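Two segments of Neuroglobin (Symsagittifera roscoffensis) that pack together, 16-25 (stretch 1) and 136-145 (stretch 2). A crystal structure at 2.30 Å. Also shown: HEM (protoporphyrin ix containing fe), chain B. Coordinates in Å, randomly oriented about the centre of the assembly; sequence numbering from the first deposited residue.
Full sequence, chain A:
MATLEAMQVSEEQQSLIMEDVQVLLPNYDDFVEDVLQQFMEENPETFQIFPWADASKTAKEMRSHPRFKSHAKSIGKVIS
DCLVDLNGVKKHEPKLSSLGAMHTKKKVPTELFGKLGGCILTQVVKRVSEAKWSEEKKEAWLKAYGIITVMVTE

Stretch 1 16-25: LIMEDVQVLL
Stretch 2, residues 136-145: EKKEAWLKAY

One carboxylate, that of Asp-20, ties down two residues of the facing helix. Its OD2 accepts a hydrogen bond from Trp-141 NE1 at 2.9 Å, nearly straight at 171° and close to the indole plane. Its OD1 forms a salt bridge with Lys-137 NZ at 3.0 Å. Asp-20 has chi1 m and points its CB toward stretch 2.

Stretch 1 is helical from its first residue and stretch 2 throughout, with i to i+4 backbone hydrogen bonds. The axes cross at -89°, almost perpendicular, and approach to 9.9 Å. In register, Leu-16 CA lies 6.2 Å from Lys-137 CA, and Ile-17 CA lies 6.8 Å from Ala-140 CA.

Lys-137 (m, t, t, m) leaves its backbone sideways, and its chain, extended through chi2 and chi3 and turned at chi4, brings the amine to stretch 1. NZ also makes a salt bridge to Glu-19 OE2 at 3.1 Å, with a weak hydrogen bond. Glu-19 is t, t at chi1 and chi2.

Ile-17 (m, m) leaves its backbone sideways, and its end comes nearer to stretch 2. Its CD1 sits 3.7 Å above the centroid of the Trp-141 five-membered ring, 2° off the normal, a CH-pi contact. The same CD1 is 4.1 Å from both Ala-140 CB and Ala-144 CB. Trp-141 has chi1 m and chi2 93°. Leu-24 (m, t) places CD1 3.8 Å from Trp-141 CH2. Leu-16 (m, t) brings CD1 to 4.0 Å from Glu-136 CB.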

# COMPACT_ATOMS: atom_id res chain seq x y z
N LEU A 16 -21.17 25.19 9.29
CA LEU A 16 -20.76 24.60 10.64
C LEU A 16 -19.48 23.76 10.52
O LEU A 16 -18.58 23.87 11.34
CB LEU A 16 -21.87 23.71 11.25
CG LEU A 16 -23.12 24.48 11.64
CD1 LEU A 16 -24.36 23.51 11.90
CD2 LEU A 16 -22.78 25.45 12.85
N ILE A 17 -19.37 22.97 9.44
CA ILE A 17 -18.15 22.20 9.18
C ILE A 17 -16.91 23.12 8.99
O ILE A 17 -15.83 22.89 9.59
CB ILE A 17 -18.27 21.38 7.88
CG1 ILE A 17 -19.38 20.35 7.96
CG2 ILE A 17 -16.93 20.75 7.61
CD1 ILE A 17 -19.04 19.20 8.82
N MET A 18 -17.05 24.12 8.10
CA MET A 18 -15.93 25.07 7.87
C MET A 18 -15.52 25.72 9.17
O MET A 18 -14.31 25.86 9.46
CB MET A 18 -16.28 26.13 6.82
CG MET A 18 -16.26 25.52 5.50
SD MET A 18 -14.54 25.38 5.01
CE MET A 18 -14.87 25.60 3.26
N GLU A 19 -16.49 26.02 10.02
CA GLU A 19 -16.08 26.59 11.29
C GLU A 19 -15.23 25.56 12.13
O GLU A 19 -14.28 25.96 12.82
CB GLU A 19 -17.34 26.95 12.01
CG GLU A 19 -17.23 27.41 13.42
CD GLU A 19 -18.67 27.57 14.00
OE1 GLU A 19 -19.59 28.14 13.31
OE2 GLU A 19 -18.92 27.15 15.14
N ASP A 20 -15.50 24.25 12.02
CA ASP A 20 -14.58 23.32 12.75
C ASP A 20 -13.29 23.07 11.99
O ASP A 20 -12.24 22.89 12.60
CB ASP A 20 -15.27 22.02 13.15
CG ASP A 20 -16.51 22.27 14.00
OD1 ASP A 20 -16.48 23.24 14.84
OD2 ASP A 20 -17.49 21.47 13.86
N VAL A 21 -13.35 23.03 10.66
CA VAL A 21 -12.10 22.96 9.93
C VAL A 21 -11.09 24.04 10.38
O VAL A 21 -9.93 23.71 10.63
CB VAL A 21 -12.34 23.01 8.44
CG1 VAL A 21 -11.03 23.15 7.69
CG2 VAL A 21 -13.02 21.70 8.01
N GLN A 22 -11.54 25.28 10.62
CA GLN A 22 -10.58 26.29 11.06
C GLN A 22 -9.94 25.95 12.36
O GLN A 22 -8.79 26.32 12.56
CB GLN A 22 -11.26 27.66 11.34
CG GLN A 22 -11.62 28.48 10.18
CD GLN A 22 -11.86 29.98 10.66
OE1 GLN A 22 -11.45 30.37 11.78
NE2 GLN A 22 -12.52 30.76 9.83
N VAL A 23 -10.74 25.41 13.30
CA VAL A 23 -10.20 25.03 14.63
C VAL A 23 -9.17 23.94 14.43
O VAL A 23 -8.09 23.98 15.05
CB VAL A 23 -11.37 24.55 15.61
CG1 VAL A 23 -10.78 23.96 16.83
CG2 VAL A 23 -12.31 25.78 15.96
N LEU A 24 -9.44 23.02 13.49
CA LEU A 24 -8.52 21.86 13.27
C LEU A 24 -7.24 22.22 12.49
O LEU A 24 -6.16 21.56 12.67
CB LEU A 24 -9.25 20.76 12.50
CG LEU A 24 -10.54 20.18 13.14
CD1 LEU A 24 -11.39 19.34 12.17
CD2 LEU A 24 -10.13 19.40 14.34
N LEU A 25 -7.34 23.25 11.62
CA LEU A 25 -6.21 23.52 10.66
C LEU A 25 -4.87 23.63 11.29
O LEU A 25 -3.96 22.97 10.82
CB LEU A 25 -6.47 24.68 9.72
CG LEU A 25 -7.43 24.30 8.55
CD1 LEU A 25 -8.02 25.53 7.88
CD2 LEU A 25 -6.72 23.48 7.48
N GLU A 136 -26.41 19.83 16.15
CA GLU A 136 -26.40 20.19 14.71
C GLU A 136 -25.03 19.99 14.12
O GLU A 136 -24.94 19.55 13.02
CB GLU A 136 -26.79 21.70 14.47
CG GLU A 136 -28.27 22.00 14.75
CD GLU A 136 -28.62 22.32 16.27
OE1 GLU A 136 -27.74 22.40 17.20
OE2 GLU A 136 -29.86 22.48 16.52
N LYS A 137 -23.97 20.33 14.84
CA LYS A 137 -22.63 20.02 14.31
C LYS A 137 -22.45 18.50 14.20
O LYS A 137 -21.95 17.98 13.16
CB LYS A 137 -21.50 20.58 15.18
CG LYS A 137 -21.21 22.06 14.97
CD LYS A 137 -20.06 22.53 15.84
CE LYS A 137 -19.86 24.09 15.83
NZ LYS A 137 -19.28 24.17 14.49
N LYS A 138 -22.92 17.78 15.23
CA LYS A 138 -22.76 16.31 15.21
C LYS A 138 -23.38 15.77 13.94
O LYS A 138 -22.72 15.01 13.21
CB LYS A 138 -23.35 15.61 16.46
CG LYS A 138 -23.37 14.10 16.28
CD LYS A 138 -23.86 13.31 17.52
CE LYS A 138 -25.26 13.76 17.96
NZ LYS A 138 -26.07 12.68 18.51
N GLU A 139 -24.60 16.19 13.62
CA GLU A 139 -25.30 15.71 12.41
C GLU A 139 -24.60 16.21 11.15
O GLU A 139 -24.55 15.47 10.15
CB GLU A 139 -26.76 16.28 12.32
CG GLU A 139 -27.87 15.60 13.02
CD GLU A 139 -29.25 16.20 12.60
OE1 GLU A 139 -29.57 16.29 11.36
OE2 GLU A 139 -30.00 16.58 13.54
N ALA A 140 -24.08 17.44 11.14
CA ALA A 140 -23.34 17.91 9.94
C ALA A 140 -22.08 17.00 9.67
O ALA A 140 -21.85 16.53 8.52
CB ALA A 140 -22.88 19.41 10.10
N TRP A 141 -21.31 16.73 10.72
CA TRP A 141 -20.12 15.82 10.56
C TRP A 141 -20.50 14.42 10.15
O TRP A 141 -19.90 13.85 9.26
CB TRP A 141 -19.35 15.79 11.84
CG TRP A 141 -18.46 16.92 11.94
CD1 TRP A 141 -18.72 18.14 12.53
CD2 TRP A 141 -17.11 16.96 11.45
NE1 TRP A 141 -17.56 18.92 12.49
CE2 TRP A 141 -16.60 18.24 11.76
CE3 TRP A 141 -16.34 16.08 10.64
CZ2 TRP A 141 -15.34 18.64 11.38
CZ3 TRP A 141 -15.01 16.48 10.29
CH2 TRP A 141 -14.54 17.76 10.66
N LEU A 142 -21.60 13.90 10.67
CA LEU A 142 -22.00 12.53 10.31
C LEU A 142 -22.43 12.46 8.87
O LEU A 142 -22.16 11.47 8.09
CB LEU A 142 -23.11 11.98 11.28
CG LEU A 142 -22.64 11.58 12.71
CD1 LEU A 142 -23.80 11.44 13.73
CD2 LEU A 142 -21.74 10.29 12.74
N LYS A 143 -23.18 13.48 8.47
CA LYS A 143 -23.58 13.52 7.05
C LYS A 143 -22.34 13.70 6.13
O LYS A 143 -22.16 13.01 5.10
CB LYS A 143 -24.60 14.66 6.83
CG LYS A 143 -25.32 14.49 5.44
CD LYS A 143 -26.69 15.18 5.36
CE LYS A 143 -27.35 14.81 4.00
NZ LYS A 143 -28.71 15.42 3.78
N ALA A 144 -21.47 14.62 6.49
CA ALA A 144 -20.20 14.78 5.77
C ALA A 144 -19.45 13.44 5.65
O ALA A 144 -18.93 13.11 4.59
CB ALA A 144 -19.27 15.82 6.54
N TYR A 145 -19.37 12.68 6.75
CA TYR A 145 -18.61 11.42 6.73
C TYR A 145 -19.25 10.44 5.75
O TYR A 145 -18.58 9.72 5.02
CB TYR A 145 -18.49 10.78 8.15
CG TYR A 145 -17.67 9.54 8.07
CD1 TYR A 145 -16.31 9.61 7.80
CD2 TYR A 145 -18.28 8.28 8.18
CE1 TYR A 145 -15.54 8.45 7.69
CE2 TYR A 145 -17.54 7.15 8.14
CZ TYR A 145 -16.17 7.22 7.89
OH TYR A 145 -15.49 6.03 7.81
CHA HEM B . -6.09 3.26 1.29
CHB HEM B . -8.78 7.09 2.41
CHC HEM B . -11.73 4.13 4.97
CHD HEM B . -8.42 0.66 4.73
C1A HEM B . -6.56 4.55 1.35
C2A HEM B . -6.10 5.66 0.58
C3A HEM B . -6.83 6.71 0.90
C4A HEM B . -7.81 6.29 1.82
CMA HEM B . -6.73 8.16 0.32
CAA HEM B . -4.92 5.57 -0.44
CBA HEM B . -3.67 6.05 0.26
CGA HEM B . -2.42 5.76 -0.55
O1A HEM B . -2.35 5.94 -1.76
O2A HEM B . -1.42 5.30 0.05
C1B HEM B . -9.87 6.63 3.19
C2B HEM B . -11.02 7.41 3.61
C3B HEM B . -11.84 6.61 4.27
C4B HEM B . -11.22 5.30 4.35
CMB HEM B . -11.21 8.90 3.25
CAB HEM B . -13.17 6.99 4.95
CBB HEM B . -14.24 7.29 4.20
C1C HEM B . -11.04 2.96 5.20
C2C HEM B . -11.35 1.93 6.20
C3C HEM B . -10.39 1.02 6.19
C4C HEM B . -9.48 1.42 5.16
CMC HEM B . -12.55 1.95 7.18
CAC HEM B . -10.32 -0.28 7.07
CBC HEM B . -9.10 -0.72 7.44
C1D HEM B . -7.60 0.92 3.65
C2D HEM B . -6.69 -0.02 2.97
C3D HEM B . -6.04 0.84 1.96
C4D HEM B . -6.51 2.20 2.09
CMD HEM B . -6.37 -1.49 3.25
CAD HEM B . -4.88 0.47 1.03
CBD HEM B . -4.52 1.09 2.43
CGD HEM B . -3.11 1.10 2.36
O1D HEM B . -2.54 1.31 3.45
O2D HEM B . -2.72 0.84 1.18
NA HEM B . -7.61 4.97 2.08
NB HEM B . -10.04 5.38 3.64
NC HEM B . -9.88 2.63 4.61
ND HEM B . -7.50 2.16 3.02
FE HEM B . -8.73 3.76 3.29